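Local coordinates for water-soluble chlorophyll protein (Brassicaceae, PDB 5HPZ) that binds chlorophyll in a water-soluble assembly of four beta-trefoil subunits and may also inhibit endopeptidases, at residues G15-I20 and G55-F60; L38-L43 and W87-E92; A106-I111 and Q156-N161. One frame throughout, in Å; residues are numbered along the deposited sequence.

Contact 1 of 3, residues G15-I20 and G55-F60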
loop_
_atom_site.group_PDB
_atom_site.type_symbol
_atom_site.label_atom_id
_atom_site.label_comp_id
_atom_site.label_asym_id
_atom_site.label_seq_id
_atom_site.Cartn_x
_atom_site.Cartn_y
_atom_site.Cartn_z
ATOM N N GLY A 15 15.134 -21.648 -21.598
ATOM C CA GLY A 15 15.767 -20.340 -21.336
ATOM C C GLY A 15 15.228 -19.114 -22.082
ATOM O O GLY A 15 15.535 -17.983 -21.729
ATOM N N ALA A 16 14.418 -19.312 -23.107
ATOM C CA ALA A 16 13.814 -18.202 -23.798
ATOM C C ALA A 16 12.541 -17.699 -23.049
ATOM O O ALA A 16 11.918 -18.418 -22.248
ATOM C CB ALA A 16 13.469 -18.612 -25.234
ATOM N N LYS A 17 12.156 -16.470 -23.379
ATOM C CA LYS A 17 11.060 -15.785 -22.723
ATOM C C LYS A 17 9.661 -15.989 -23.308
ATOM O O LYS A 17 9.385 -15.699 -24.503
ATOM C CB LYS A 17 11.376 -14.304 -22.633
ATOM C CG LYS A 17 12.466 -14.008 -21.611
ATOM C CD LYS A 17 12.394 -12.569 -21.173
ATOM C CE LYS A 17 13.630 -12.167 -20.391
ATOM N NZ LYS A 17 14.465 -11.231 -21.179
ATOM N N TYR A 18 8.767 -16.459 -22.427
ATOM C CA TYR A 18 7.349 -16.584 -22.705
ATOM C C TYR A 18 6.437 -15.981 -21.634
ATOM O O TYR A 18 6.701 -16.107 -20.441
ATOM C CB TYR A 18 7.014 -18.045 -22.844
ATOM C CG TYR A 18 7.822 -18.684 -23.930
ATOM C CD1 TYR A 18 9.127 -19.150 -23.672
ATOM C CD2 TYR A 18 7.312 -18.824 -25.201
ATOM C CE1 TYR A 18 9.906 -19.714 -24.675
ATOM C CE2 TYR A 18 8.077 -19.390 -26.217
ATOM C CZ TYR A 18 9.377 -19.834 -25.948
ATOM O OH TYR A 18 10.156 -20.404 -26.953
ATOM N N PHE A 19 5.379 -15.310 -22.085
ATOM C CA PHE A 19 4.210 -15.035 -21.238
ATOM C C PHE A 19 3.390 -16.338 -21.071
ATOM O O PHE A 19 3.213 -17.099 -22.036
ATOM C CB PHE A 19 3.285 -14.040 -21.877
ATOM C CG PHE A 19 3.927 -12.739 -22.260
ATOM C CD1 PHE A 19 4.438 -11.881 -21.288
ATOM C CD2 PHE A 19 3.972 -12.355 -23.601
ATOM C CE1 PHE A 19 4.993 -10.656 -21.644
ATOM C CE2 PHE A 19 4.543 -11.148 -23.969
ATOM C CZ PHE A 19 5.054 -10.296 -22.989
ATOM N N ILE A 20 2.890 -16.592 -19.865
ATOM C CA ILE A 20 1.875 -17.622 -19.679
ATOM C C ILE A 20 0.467 -16.991 -19.643
ATOM O O ILE A 20 0.148 -16.179 -18.770
ATOM C CB ILE A 20 2.086 -18.453 -18.417
ATOM C CG1 ILE A 20 3.455 -19.165 -18.451
ATOM C CG2 ILE A 20 1.009 -19.518 -18.348
ATOM C CD1 ILE A 20 3.873 -19.811 -17.144
ATOM N N GLY A 55 1.166 -10.444 -18.972
ATOM C CA GLY A 55 1.922 -11.248 -18.034
ATOM C C GLY A 55 3.355 -10.781 -17.900
ATOM O O GLY A 55 3.869 -9.971 -18.686
ATOM N N LEU A 56 3.984 -11.251 -16.854
ATOM C CA LEU A 56 5.423 -11.070 -16.720
ATOM C C LEU A 56 6.072 -12.289 -17.311
ATOM O O LEU A 56 5.684 -13.427 -16.990
ATOM C CB LEU A 56 5.835 -10.935 -15.253
ATOM C CG LEU A 56 7.305 -10.608 -14.952
ATOM C CD1 LEU A 56 7.600 -9.177 -15.382
ATOM C CD2 LEU A 56 7.567 -10.779 -13.460
ATOM N N PRO A 57 7.085 -12.084 -18.173
ATOM C CA PRO A 57 7.631 -13.243 -18.792
ATOM C C PRO A 57 8.263 -14.179 -17.803
ATOM O O PRO A 57 8.708 -13.792 -16.703
ATOM C CB PRO A 57 8.745 -12.681 -19.727
ATOM C CG PRO A 57 8.563 -11.214 -19.780
ATOM C CD PRO A 57 7.903 -10.879 -18.462
ATOM N N VAL A 58 8.265 -15.434 -18.206
ATOM C CA VAL A 58 8.984 -16.516 -17.540
ATOM C C VAL A 58 9.875 -17.233 -18.580
ATOM O O VAL A 58 9.747 -17.006 -19.801
ATOM C CB VAL A 58 8.034 -17.569 -16.984
ATOM C CG1 VAL A 58 7.052 -16.975 -15.976
ATOM C CG2 VAL A 58 7.273 -18.250 -18.112
ATOM N N SER A 59 10.741 -18.104 -18.086
ATOM C CA SER A 59 11.441 -19.038 -18.931
ATOM C C SER A 59 11.529 -20.336 -18.207
ATOM O O SER A 59 11.488 -20.373 -16.974
ATOM C CB SER A 59 12.838 -18.504 -19.293
ATOM O OG SER A 59 13.582 -18.283 -18.113
ATOM N N PHE A 60 11.633 -21.417 -18.976
ATOM C CA PHE A 60 11.654 -22.778 -18.446
ATOM C C PHE A 60 13.067 -23.391 -18.600
ATOM O O PHE A 60 13.736 -23.233 -19.649
ATOM C CB PHE A 60 10.683 -23.610 -19.264
ATOM C CG PHE A 60 9.347 -22.946 -19.474
ATOM C CD1 PHE A 60 8.441 -22.856 -18.435
ATOM C CD2 PHE A 60 9.027 -22.368 -20.670
ATOM C CE1 PHE A 60 7.211 -22.237 -18.620
ATOM C CE2 PHE A 60 7.789 -21.777 -20.864
ATOM C CZ PHE A 60 6.880 -21.710 -19.825
HETATM O O HOH W 1 3.437 -14.769 -17.651
#
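Tyr18 and Val58 form a single antiparallel bridge, a hydrogen-bonded pair whose CA atoms are 5.4 Å apart, although the short strands 18-20 and 58-60 run at 104° to each other. Both strands belong to the beta-trefoil of this Kunitz-type chain, and at this steep angle they share one bridge. Tyr18 N donates to Val58 O and Val58 N returns a bond to Tyr18 O at 2.8 Å, both nearly straight at hydrogen. Gly15 N extends the pairing to Phe60 O, and between these bonds CB of Ser59 presses to 3.1 Å from Ala16 O. At the other end a water takes over from direct bonding, accepting from Ile20 N and donating to Leu56 O. Phe19, with CG beside its own backbone N (chi1 -55°), meets the start of the other segment: CE1 comes within 3.2 Å of Gly55 O, and the side chain runs alongside that of Pro57 in the same direction. Tyr52 of the second subunit packs on Phe19, Pro57 and Lys17, so this edge of the contact is part of the tetramer interface. Tyr18 crosses Phe60 at about a right angle, CD1 to CE2 at 4.1 Å, while its hydroxyl is hydrogen-bonded to Lys13 N. Phe60 in turn makes an edge-to-face contact with Phe171, from the strand that pairs with 18-22. Further along, Ile20 and Val58 cross at about a right angle, both against Trp97, and Ile20 CD1 touches Val58 CG2 at 3.9 Å.

Contact 2 of 3, residues L38-L43 and W87-E92. With 68G (13'2-hydroxyl-Chlorophyll a), chain C.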
loop_
_atom_site.group_PDB
_atom_site.type_symbol
_atom_site.label_atom_id
_atom_site.label_comp_id
_atom_site.label_asym_id
_atom_site.label_seq_id
_atom_site.Cartn_x
_atom_site.Cartn_y
_atom_site.Cartn_z
ATOM N N LEU A 38 1.055 -8.540 5.364
ATOM C CA LEU A 38 2.327 -8.336 6.040
ATOM C C LEU A 38 2.594 -9.581 6.898
ATOM O O LEU A 38 1.740 -9.933 7.739
ATOM C CB LEU A 38 2.216 -7.101 6.897
ATOM C CG LEU A 38 3.467 -6.288 7.192
ATOM C CD1 LEU A 38 4.050 -5.714 5.923
ATOM C CD2 LEU A 38 3.138 -5.167 8.157
ATOM N N PRO A 39 3.712 -10.284 6.674
ATOM C CA PRO A 39 4.671 -10.035 5.587
ATOM C C PRO A 39 4.079 -10.245 4.168
ATOM O O PRO A 39 3.112 -10.962 4.007
ATOM C CB PRO A 39 5.816 -11.071 5.883
ATOM C CG PRO A 39 5.112 -12.142 6.673
ATOM C CD PRO A 39 4.113 -11.429 7.516
ATOM N N PHE A 40 4.587 -9.534 3.158
ATOM C CA PHE A 40 4.049 -9.696 1.781
ATOM C C PHE A 40 4.934 -10.647 0.915
ATOM O O PHE A 40 4.595 -10.926 -0.252
ATOM C CB PHE A 40 3.801 -8.337 1.091
ATOM C CG PHE A 40 4.942 -7.384 1.238
ATOM C CD1 PHE A 40 6.160 -7.632 0.583
ATOM C CD2 PHE A 40 4.827 -6.260 2.046
ATOM C CE1 PHE A 40 7.236 -6.789 0.759
ATOM C CE2 PHE A 40 5.897 -5.390 2.200
ATOM C CZ PHE A 40 7.106 -5.670 1.569
ATOM N N CYS A 41 6.034 -11.132 1.497
ATOM C CA CYS A 41 6.904 -12.132 0.889
ATOM C C CYS A 41 6.667 -13.489 1.549
ATOM O O CYS A 41 6.465 -13.531 2.733
ATOM C CB CYS A 41 8.334 -11.753 1.178
ATOM S SG CYS A 41 8.798 -10.155 0.519
ATOM N N PRO A 42 6.761 -14.587 0.827
ATOM C CA PRO A 42 6.892 -14.629 -0.648
ATOM C C PRO A 42 5.633 -14.208 -1.374
ATOM O O PRO A 42 4.545 -14.337 -0.839
ATOM C CB PRO A 42 7.112 -16.128 -0.946
ATOM C CG PRO A 42 6.560 -16.864 0.241
ATOM C CD PRO A 42 6.499 -15.925 1.432
ATOM N N LEU A 43 5.819 -13.636 -2.552
ATOM C CA LEU A 43 4.776 -13.231 -3.439
ATOM C C LEU A 43 4.027 -14.428 -3.991
ATOM O O LEU A 43 4.588 -15.564 -4.116
ATOM C CB LEU A 43 5.378 -12.495 -4.623
ATOM C CG LEU A 43 6.085 -11.199 -4.265
ATOM C CD1 LEU A 43 6.706 -10.665 -5.529
ATOM C CD2 LEU A 43 5.104 -10.155 -3.681
ATOM N N TRP A 87 13.135 -6.010 -9.660
ATOM C CA TRP A 87 12.570 -6.823 -8.667
ATOM C C TRP A 87 12.689 -6.162 -7.303
ATOM O O TRP A 87 13.557 -6.498 -6.503
ATOM C CB TRP A 87 13.255 -8.175 -8.703
ATOM C CG TRP A 87 12.431 -9.209 -8.049
ATOM C CD1 TRP A 87 12.519 -9.652 -6.760
ATOM C CD2 TRP A 87 11.395 -9.970 -8.670
ATOM N NE1 TRP A 87 11.587 -10.639 -6.536
ATOM C CE2 TRP A 87 10.878 -10.845 -7.695
ATOM C CE3 TRP A 87 10.837 -9.980 -9.963
ATOM C CZ2 TRP A 87 9.843 -11.727 -7.967
ATOM C CZ3 TRP A 87 9.782 -10.875 -10.232
ATOM C CH2 TRP A 87 9.292 -11.696 -9.247
ATOM N N PRO A 88 11.738 -5.283 -6.973
ATOM C CA PRO A 88 12.085 -4.377 -5.877
ATOM C C PRO A 88 11.686 -4.845 -4.484
ATOM O O PRO A 88 11.850 -4.084 -3.533
ATOM C CB PRO A 88 11.296 -3.102 -6.223
ATOM C CG PRO A 88 10.151 -3.582 -7.084
ATOM C CD PRO A 88 10.665 -4.771 -7.830
ATOM N N VAL A 89 11.095 -6.035 -4.364
ATOM C CA VAL A 89 10.786 -6.607 -3.065
ATOM C C VAL A 89 11.116 -8.085 -3.060
ATOM O O VAL A 89 11.353 -8.712 -4.131
ATOM C CB VAL A 89 9.312 -6.433 -2.682
ATOM C CG1 VAL A 89 9.050 -4.965 -2.392
ATOM C CG2 VAL A 89 8.407 -6.981 -3.792
ATOM N N CYS A 90 11.152 -8.616 -1.847
ATOM C CA CYS A 90 11.338 -10.016 -1.622
ATOM C C CYS A 90 12.672 -10.525 -2.183
ATOM O O CYS A 90 12.737 -11.625 -2.731
ATOM C CB CYS A 90 10.154 -10.823 -2.176
ATOM S SG CYS A 90 8.568 -10.306 -1.460
ATOM N N ASN A 91 13.733 -9.733 -2.017
ATOM C CA ASN A 91 14.985 -9.984 -2.748
ATOM C C ASN A 91 15.839 -11.122 -2.222
ATOM O O ASN A 91 16.693 -11.646 -2.914
ATOM C CB ASN A 91 15.794 -8.709 -2.738
ATOM C CG ASN A 91 15.205 -7.686 -3.644
ATOM O OD1 ASN A 91 14.757 -6.600 -3.211
ATOM N ND2 ASN A 91 15.158 -8.034 -4.933
ATOM N N GLU A 92 15.651 -11.461 -0.971
ATOM C CA GLU A 92 16.300 -12.606 -0.384
ATOM C C GLU A 92 15.697 -13.919 -0.874
ATOM O O GLU A 92 16.149 -14.971 -0.439
ATOM C CB GLU A 92 16.198 -12.534 1.152
ATOM C CG GLU A 92 14.759 -12.586 1.732
ATOM C CD GLU A 92 13.758 -11.584 1.085
ATOM O OE1 GLU A 92 14.179 -10.522 0.561
ATOM O OE2 GLU A 92 12.543 -11.845 1.071
HETATM C C1 68G C . -5.354 -5.196 -11.443
HETATM C C2 68G C . -5.032 -3.696 -11.422
HETATM C C3 68G C . -5.581 -2.916 -10.310
HETATM C C4 68G C . -6.443 -3.699 -9.372
HETATM C C5 68G C . -5.432 -1.400 -10.159
HETATM C C6 68G C . -4.082 -0.998 -9.655
HETATM C C7 68G C . -3.710 -1.626 -8.354
HETATM C C8 68G C . -2.588 -0.762 -7.815
HETATM C C9 68G C . -1.281 -0.849 -8.642
HETATM C C10 68G C . -2.261 -1.248 -6.427
HETATM C C11 68G C . -2.813 -0.242 -5.505
HETATM C C12 68G C . -2.273 -0.721 -4.164
HETATM C C13 68G C . -3.467 -0.695 -3.210
HETATM C C14 68G C . -4.104 0.721 -3.148
HETATM C C15 68G C . -2.938 -1.155 -1.835
HETATM C C16 68G C . -4.072 -1.699 -0.972
HETATM C C17 68G C . -3.343 -2.125 0.292
HETATM C C18 68G C . -4.407 -2.616 1.213
HETATM C C19 68G C . -3.795 -3.613 2.167
HETATM C C20 68G C . -4.870 -1.411 2.034
HETATM O O2A 68G C . -4.898 -5.926 -10.253
HETATM C CGA 68G C . -4.680 -7.201 -10.670
HETATM O O1A 68G C . -5.021 -7.664 -11.771
HETATM C CBA 68G C . -3.904 -8.030 -9.711
HETATM C CAA 68G C . -2.416 -7.970 -10.191
HETATM C C2A 68G C . -1.736 -6.578 -9.956
HETATM C C3A 68G C . -1.565 -6.382 -8.506
HETATM C CMA 68G C . -1.818 -4.922 -8.280
HETATM C C4A 68G C . -0.158 -6.640 -8.188
HETATM C CHB 68G C . 0.413 -6.594 -6.987
HETATM N NA 68G C . 0.453 -6.820 -9.337
HETATM C C1A 68G C . -0.373 -6.704 -10.386
HETATM C CHA 68G C . 0.086 -6.761 -11.648
HETATM C CBD 68G C . -0.582 -6.534 -12.901
HETATM C CGD 68G C . -1.224 -5.228 -12.956
HETATM O O1D 68G C . -2.403 -5.077 -13.354
HETATM O O2D 68G C . -0.493 -4.171 -12.540
HETATM C CED 68G C . -1.200 -2.952 -12.608
HETATM O O 68G C . -1.624 -7.395 -13.166
HETATM C CAD 68G C . 0.440 -6.666 -13.902
HETATM O OBD 68G C . 0.217 -6.604 -15.148
HETATM C C3D 68G C . 1.633 -6.909 -13.278
HETATM C C2D 68G C . 2.974 -7.137 -13.338
HETATM C CMD 68G C . 3.708 -7.189 -14.492
HETATM C C4D 68G C . 1.376 -6.945 -11.971
HETATM N ND 68G C . 2.463 -7.147 -11.246
HETATM C C1D 68G C . 3.495 -7.274 -12.100
HETATM C CHD 68G C . 4.812 -7.495 -11.718
HETATM C C4C 68G C . 5.383 -7.554 -10.500
HETATM N NC 68G C . 4.652 -7.516 -9.344
HETATM MG MG 68G C . 2.623 -7.263 -9.240
HETATM C C3C 68G C . 6.684 -7.713 -10.107
HETATM C CAC 68G C . 7.897 -7.823 -11.003
HETATM C CBC 68G C . 8.259 -6.333 -11.333
HETATM C C2C 68G C . 6.729 -7.738 -8.757
HETATM C CMC 68G C . 7.863 -7.873 -8.034
HETATM C C1C 68G C . 5.460 -7.611 -8.269
HETATM C CHC 68G C . 5.010 -7.565 -7.006
HETATM C C4B 68G C . 3.817 -7.148 -6.524
HETATM N NB 68G C . 2.687 -7.167 -7.245
HETATM C C1B 68G C . 1.677 -6.700 -6.512
HETATM C C2B 68G C . 2.193 -6.367 -5.294
HETATM C CMB 68G C . 1.481 -5.845 -4.264
HETATM C C3B 68G C . 3.496 -6.698 -5.295
HETATM C CAB 68G C . 4.469 -6.549 -4.380
HETATM C CBB 68G C . 4.312 -6.462 -2.876
#
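Trp87 and Leu43 meet beside the chlorophyll, the indole carrying the pigment methyl CMC over one face, 4.0 Å above the plane and displaced toward the rim. Asn91 ND2 lies in plane at the edge of the same ring, and its amide donates to Trp87 O at 2.7 Å, which links the side chain of Asn91 to the backbone four residues earlier. Leu43 CD1 approaches CZ2 of the indole obliquely, at 4.1 Å. The second flat group, the Phe40 ring, has Cys90 SG at its edge, 5.4 Å from the centroid and 84° off the normal, a sulfur-aromatic contact; Val89 CB and the pigment vinyl carbon CBB come to it obliquely. Phe40 holds this place with CG between its backbone N and carbonyl carbon (chi1 47°), and its side chain crosses Val89 at about a right angle. In the middle lies the disulfide of Cys41 and Cys90, a covalent tie between two loops of the Kunitz-type beta-trefoil, here the loops before strand 44-47 and before strand 97-99. Its torsion about the sulfur-sulfur bond, -92°, is close to the relaxed value. Leu43 then bridges protein and pigment: CG packs on Cys90 SG at 3.9 Å, CD2 lies 3.7 Å from the pigment vinyl carbon CAB, and CD1 faces CHC and CMC. Val89 CG2 reaches CAB from the other loop. Pro32 and Ile113 lie against both Leu43 and Trp87 and thicken this wall. No hydrogen bond crosses between the loops, so their connection rests on one covalent bond and dispersion contacts. The result is an apolar wall beside rings B and C of the chlorophyll, and the disulfide probably limits how far its two halves can move apart.

Contact 3 of 3, residues A106-I111 and Q156-N161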
loop_
_atom_site.group_PDB
_atom_site.type_symbol
_atom_site.label_atom_id
_atom_site.label_comp_id
_atom_site.label_asym_id
_atom_site.label_seq_id
_atom_site.Cartn_x
_atom_site.Cartn_y
_atom_site.Cartn_z
ATOM N N ALA A 106 -1.962 -23.560 2.815
ATOM C CA ALA A 106 -3.365 -23.994 2.831
ATOM C C ALA A 106 -3.498 -25.430 2.327
ATOM O O ALA A 106 -2.586 -25.946 1.649
ATOM C CB ALA A 106 -4.186 -23.059 1.950
ATOM N N LYS A 107 -4.652 -26.052 2.576
ATOM C CA LYS A 107 -4.897 -27.411 2.111
ATOM C C LYS A 107 -4.689 -27.496 0.615
ATOM O O LYS A 107 -4.163 -28.479 0.131
ATOM C CB LYS A 107 -6.314 -27.904 2.464
ATOM C CG LYS A 107 -6.449 -28.547 3.834
ATOM N N GLU A 108 -5.100 -26.468 -0.127
ATOM C CA GLU A 108 -4.721 -26.320 -1.551
ATOM C C GLU A 108 -3.637 -25.246 -1.582
ATOM O O GLU A 108 -3.935 -24.080 -1.490
ATOM C CB GLU A 108 -5.943 -25.866 -2.380
ATOM C CG GLU A 108 -7.055 -26.918 -2.497
ATOM C CD GLU A 108 -8.145 -26.523 -3.492
ATOM O OE1 GLU A 108 -8.602 -25.359 -3.464
ATOM O OE2 GLU A 108 -8.570 -27.367 -4.290
ATOM N N PRO A 109 -2.374 -25.630 -1.649
ATOM C CA PRO A 109 -1.437 -24.591 -1.276
ATOM C C PRO A 109 -1.186 -23.603 -2.397
ATOM O O PRO A 109 -1.204 -23.951 -3.608
ATOM C CB PRO A 109 -0.172 -25.385 -0.958
ATOM C CG PRO A 109 -0.269 -26.581 -1.846
ATOM C CD PRO A 109 -1.720 -26.938 -1.841
ATOM N N ALA A 110 -0.892 -22.389 -2.008
ATOM C CA ALA A 110 -0.654 -21.364 -2.993
ATOM C C ALA A 110 0.623 -21.707 -3.795
ATOM O O ALA A 110 1.525 -22.328 -3.290
ATOM C CB ALA A 110 -0.508 -20.051 -2.309
ATOM N N ILE A 111 0.684 -21.278 -5.045
ATOM C CA ILE A 111 1.936 -21.280 -5.777
ATOM C C ILE A 111 2.623 -19.936 -5.465
ATOM O O ILE A 111 2.032 -18.861 -5.639
ATOM C CB ILE A 111 1.719 -21.372 -7.302
ATOM C CG1 ILE A 111 0.797 -22.543 -7.678
ATOM C CG2 ILE A 111 3.071 -21.560 -8.027
ATOM C CD1 ILE A 111 1.284 -23.893 -7.221
ATOM N N GLN A 156 -6.066 -16.616 -8.437
ATOM C CA GLN A 156 -4.779 -16.830 -7.811
ATOM C C GLN A 156 -4.382 -18.280 -8.007
ATOM O O GLN A 156 -5.239 -19.176 -7.840
ATOM C CB GLN A 156 -4.910 -16.540 -6.348
ATOM C CG GLN A 156 -3.693 -16.929 -5.604
ATOM C CD GLN A 156 -3.875 -16.865 -4.129
ATOM O OE1 GLN A 156 -4.766 -16.208 -3.618
ATOM N NE2 GLN A 156 -3.009 -17.562 -3.425
ATOM N N LEU A 157 -3.098 -18.532 -8.292
ATOM C CA LEU A 157 -2.647 -19.877 -8.542
ATOM C C LEU A 157 -2.486 -20.612 -7.289
ATOM O O LEU A 157 -1.843 -20.129 -6.368
ATOM C CB LEU A 157 -1.324 -19.942 -9.298
ATOM C CG LEU A 157 -1.434 -19.928 -10.809
ATOM C CD1 LEU A 157 -2.080 -18.626 -11.327
ATOM C CD2 LEU A 157 -0.078 -20.136 -11.415
ATOM N N ILE A 158 -3.030 -21.836 -7.288
ATOM C CA ILE A 158 -2.797 -22.844 -6.259
ATOM C C ILE A 158 -2.507 -24.215 -6.865
ATOM O O ILE A 158 -2.659 -24.430 -8.056
ATOM C CB ILE A 158 -4.025 -22.998 -5.382
ATOM C CG1 ILE A 158 -5.194 -23.465 -6.253
ATOM C CG2 ILE A 158 -4.282 -21.696 -4.623
ATOM C CD1 ILE A 158 -6.537 -23.281 -5.612
ATOM N N ALA A 159 -2.026 -25.147 -6.056
ATOM C CA ALA A 159 -1.960 -26.545 -6.442
ATOM C C ALA A 159 -3.159 -27.315 -5.876
ATOM O O ALA A 159 -3.478 -27.230 -4.702
ATOM C CB ALA A 159 -0.647 -27.215 -6.002
ATOM N N THR A 160 -3.796 -28.100 -6.734
ATOM C CA THR A 160 -5.048 -28.730 -6.377
ATOM C C THR A 160 -5.178 -30.034 -7.143
ATOM O O THR A 160 -4.644 -30.176 -8.245
ATOM C CB THR A 160 -6.222 -27.814 -6.764
ATOM O OG1 THR A 160 -7.445 -28.379 -6.319
ATOM C CG2 THR A 160 -6.327 -27.625 -8.256
ATOM N N ASN A 161 -5.885 -30.996 -6.568
ATOM C CA ASN A 161 -6.293 -32.160 -7.334
ATOM C C ASN A 161 -7.775 -32.134 -7.685
ATOM O O ASN A 161 -8.302 -33.148 -8.108
ATOM C CB ASN A 161 -5.920 -33.432 -6.573
ATOM C CG ASN A 161 -4.424 -33.601 -6.459
ATOM O OD1 ASN A 161 -3.723 -33.711 -7.466
ATOM N ND2 ASN A 161 -3.928 -33.616 -5.251
HETATM O O HOH W 2 -0.506 -17.824 -5.553
#
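Glu108 and Thr160 are brought together by an extended chain on one side and a single rotation on the other: the glutamate CD lies anti along its chain (chi2 -171°), and Thr160 OG1 stands anti to its backbone N (chi1 -175°). The two side chains run next to each other with a common heading, and OG1 donates to Glu108 OE2 over a short 2.5 Å, arriving from above the carboxylate plane. Each polar group has a second partner. Glu108 OE1 forms a salt bridge with Lys165, and Thr160 OG1 is also hydrogen-bonded to Asp162 N. Ile158 CD1 touches Glu108 OE1 at 3.6 Å, its side chain crossing that of Glu108 at a slant. Within the beta-trefoil, strand 155-160 ends a four-stranded antiparallel sheet of the chain, and the loop entering strand 111-113 bonds to it. The bridge is centred on Ala110 and Ile158, whose CA atoms are 4.2 Å apart. Ala159 N donates to Pro109 O at 2.8 Å, while Ile111 N meets Leu157 O at 3.1 Å from above the carbonyl plane, a straight bond at hydrogen but a bent one at oxygen. Ile111 turns its side chain onto the strand: CG1 packs on Leu157 CB at 3.7 Å and CD1 reaches Ala159 CB. Val99 and Ile45 add to this apolar patch. A water accepts a long bond from Gln156 NE2 and lies within hydrogen-bonding distance of Ile111 O and Leu157 O, and the same NE2 lies 3.7 Å from Ala110 CB.

In the fold
The three contacts lie in one beta-trefoil chain at different distances from its pigment. Contacts 1 and 2 have centres 20 Å apart yet touch directly, Leu56 CD2 lying 3.9 Å from Trp87 CZ3, and their segments alternate along the sequence. That meeting point borders the pigment: Leu56, Leu43 and Trp87 all belong to the chlorophyll pocket. Contact 3 follows both in sequence and stands across the chain's centre from contact 1, about 21 Å between centres and about 7 Å between nearest atoms. It comes nearer to contact 2, about 4 Å at the closest atoms, without touching it. Its Gln156 side chain remains about 9 Å from a bound chlorophyll.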